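Local coordinates for protein thiosulfate reductase (Thermus thermophilus, PDB 2VPZ) that probably reduces thiosulfate or polysulfide at a molybdenum centre held by two molybdopterin guanine dinucleotides, with a [4Fe-4S] cluster, at residues Gly664-Leu669 and Ala744-Leu749. Residues are numbered along the deposited sequence; the frame is centred on the assembly and turned at random.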
loop_
_atom_site.group_PDB
_atom_site.type_symbol
_atom_site.label_atom_id
_atom_site.label_comp_id
_atom_site.label_asym_id
_atom_site.label_seq_id
_atom_site.Cartn_x
_atom_site.Cartn_y
_atom_site.Cartn_z
ATOM N N GLY A 664 8.180 -29.548 2.614
ATOM C CA GLY A 664 9.386 -29.967 3.321
ATOM C C GLY A 664 9.991 -31.315 2.967
ATOM O O GLY A 664 10.853 -31.803 3.676
ATOM N N ASP A 665 9.551 -31.924 1.877
ATOM C CA ASP A 665 10.084 -33.230 1.471
ATOM C C ASP A 665 11.507 -33.215 0.938
ATOM O O ASP A 665 12.029 -32.178 0.531
ATOM C CB ASP A 665 9.187 -33.906 0.421
ATOM C CG ASP A 665 7.809 -34.299 0.937
ATOM O OD1 ASP A 665 7.570 -34.149 2.153
ATOM O OD2 ASP A 665 6.979 -34.761 0.111
ATOM N N TYR A 666 12.127 -34.393 0.936
ATOM C CA TYR A 666 13.471 -34.602 0.415
ATOM C C TYR A 666 13.344 -35.569 -0.733
ATOM O O TYR A 666 12.346 -36.282 -0.868
ATOM C CB TYR A 666 14.433 -35.078 1.481
ATOM C CG TYR A 666 14.934 -33.898 2.270
ATOM C CD1 TYR A 666 14.117 -33.274 3.211
ATOM C CD2 TYR A 666 16.199 -33.351 2.011
ATOM C CE1 TYR A 666 14.526 -32.135 3.879
ATOM C CE2 TYR A 666 16.634 -32.205 2.670
ATOM C CZ TYR A 666 15.790 -31.598 3.610
ATOM O OH TYR A 666 16.212 -30.459 4.262
ATOM N N VAL A 667 14.381 -35.603 -1.556
ATOM C CA VAL A 667 14.331 -36.442 -2.753
ATOM C C VAL A 667 15.751 -36.806 -3.214
ATOM O O VAL A 667 16.709 -36.101 -2.866
ATOM C CB VAL A 667 13.631 -35.567 -3.882
ATOM C CG1 VAL A 667 14.468 -35.596 -5.156
ATOM C CG2 VAL A 667 12.180 -36.020 -4.143
ATOM N N MET A 668 15.899 -37.924 -3.925
ATOM C CA MET A 668 17.207 -38.257 -4.547
ATOM C C MET A 668 17.029 -37.879 -6.029
ATOM O O MET A 668 15.934 -38.041 -6.584
ATOM C CB MET A 668 17.551 -39.767 -4.540
ATOM C CG MET A 668 17.710 -40.462 -3.204
ATOM S SD MET A 668 19.137 -39.833 -2.225
ATOM C CE MET A 668 20.553 -40.260 -3.291
ATOM N N LEU A 669 18.092 -37.368 -6.648
ATOM C CA LEU A 669 18.070 -37.073 -8.096
ATOM C C LEU A 669 18.846 -38.243 -8.789
ATOM O O LEU A 669 19.974 -38.569 -8.423
ATOM C CB LEU A 669 18.760 -35.710 -8.425
ATOM C CG LEU A 669 18.084 -34.491 -7.782
ATOM C CD1 LEU A 669 18.954 -33.246 -7.966
ATOM C CD2 LEU A 669 16.658 -34.254 -8.352
ATOM N N ALA A 744 12.695 -39.568 -0.842
ATOM C CA ALA A 744 13.740 -39.974 0.096
ATOM C C ALA A 744 13.424 -39.478 1.513
ATOM O O ALA A 744 12.504 -38.687 1.680
ATOM C CB ALA A 744 15.109 -39.404 -0.382
ATOM N N GLU A 745 14.166 -39.952 2.515
ATOM C CA GLU A 745 13.990 -39.547 3.923
ATOM C C GLU A 745 14.721 -38.235 4.213
ATOM O O GLU A 745 15.761 -37.964 3.606
ATOM C CB GLU A 745 14.611 -40.556 4.919
ATOM C CG GLU A 745 14.139 -42.014 4.910
ATOM C CD GLU A 745 12.798 -42.237 5.625
ATOM O OE1 GLU A 745 12.237 -41.263 6.184
ATOM O OE2 GLU A 745 12.309 -43.397 5.624
ATOM N N ARG A 746 14.205 -37.441 5.149
ATOM C CA ARG A 746 14.903 -36.222 5.582
ATOM C C ARG A 746 16.321 -36.711 6.071
ATOM O O ARG A 746 16.429 -37.792 6.678
ATOM C CB ARG A 746 14.137 -35.512 6.740
ATOM C CG ARG A 746 14.980 -35.263 8.034
ATOM C CD ARG A 746 14.428 -34.172 9.021
ATOM N NE ARG A 746 14.246 -32.821 8.455
ATOM C CZ ARG A 746 15.196 -31.959 8.073
ATOM N NH1 ARG A 746 16.483 -32.259 8.175
ATOM N NH2 ARG A 746 14.851 -30.766 7.587
ATOM N N PRO A 747 17.413 -35.952 5.793
ATOM C CA PRO A 747 18.730 -36.419 6.256
ATOM C C PRO A 747 19.037 -36.125 7.749
ATOM O O PRO A 747 18.514 -35.168 8.318
ATOM C CB PRO A 747 19.706 -35.720 5.314
ATOM C CG PRO A 747 19.030 -34.391 5.071
ATOM C CD PRO A 747 17.546 -34.769 4.933
ATOM N N ARG A 748 19.860 -36.950 8.387
ATOM C CA ARG A 748 20.231 -36.742 9.787
ATOM C C ARG A 748 21.705 -36.302 9.728
ATOM O O ARG A 748 22.594 -37.054 9.333
ATOM C CB ARG A 748 19.929 -38.023 10.597
ATOM C CG ARG A 748 18.380 -38.364 10.658
ATOM C CD ARG A 748 18.043 -39.899 10.733
ATOM N NE ARG A 748 16.784 -40.338 10.098
ATOM C CZ ARG A 748 16.660 -40.899 8.887
ATOM N NH1 ARG A 748 17.731 -41.101 8.131
ATOM N NH2 ARG A 748 15.460 -41.282 8.428
ATOM N N LEU A 749 21.943 -35.046 10.083
ATOM C CA LEU A 749 23.261 -34.434 9.969
ATOM C C LEU A 749 23.704 -33.762 11.247
ATOM O O LEU A 749 22.864 -33.490 12.114
ATOM C CB LEU A 749 23.214 -33.377 8.862
ATOM C CG LEU A 749 22.984 -33.804 7.418
ATOM C CD1 LEU A 749 22.231 -32.703 6.632
ATOM C CD2 LEU A 749 24.347 -34.149 6.794
HETATM O O HOH W 1 11.176 -36.630 2.707
#
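P747 lies over one face of the Y666 ring and crosses it at about a right angle. Its CD sits 3.6 Å from the centroid of the Y666 ring, close to the normal, a CH-pi contact displaced toward the CD2-CE2 side. CD2 of Y666 is 3.5 Å from P747 CD, and P747 CG follows at CE2. Chi1 of -82° sets Y666 CG beside the backbone N, anti to the carbonyl carbon, and the ring extends from there over to P747 and R746. R746 meets the other long side of the ring: its CA approaches CD1 obliquely, and its guanidinium, tilted 63° from the ring plane, brings one face over CE1, with NH2 4.0 Å from that atom. The tyrosine hydroxyl is hydrogen-bonded to E646, which anchors the far end of the buried ring. An alanine in place of Y666 would probably leave a gap beneath P747 CD and E646 without its hydroxyl partner. Where the backbones part, A744 N gives a weak hydrogen bond to Y666 O (3.3 Å); on the same residue pair a water stands in for the second bond, accepting from Y666 N at 3.0 Å and donating to A744 O at 2.7 Å. A744 CB packs 4.0 Å from CG of M668. On its other side, strand 666-671 pairs with strand 676-683, whose P679 also touches P747. The contact marks the fraying end of an antiparallel strand pair, where the chain leaves strand 738-744 toward helix 752-756, in the mixed sheet of the molybdopterin dinucleotide-binding domain, consistent with the double-psi beta-barrel fold of its clan.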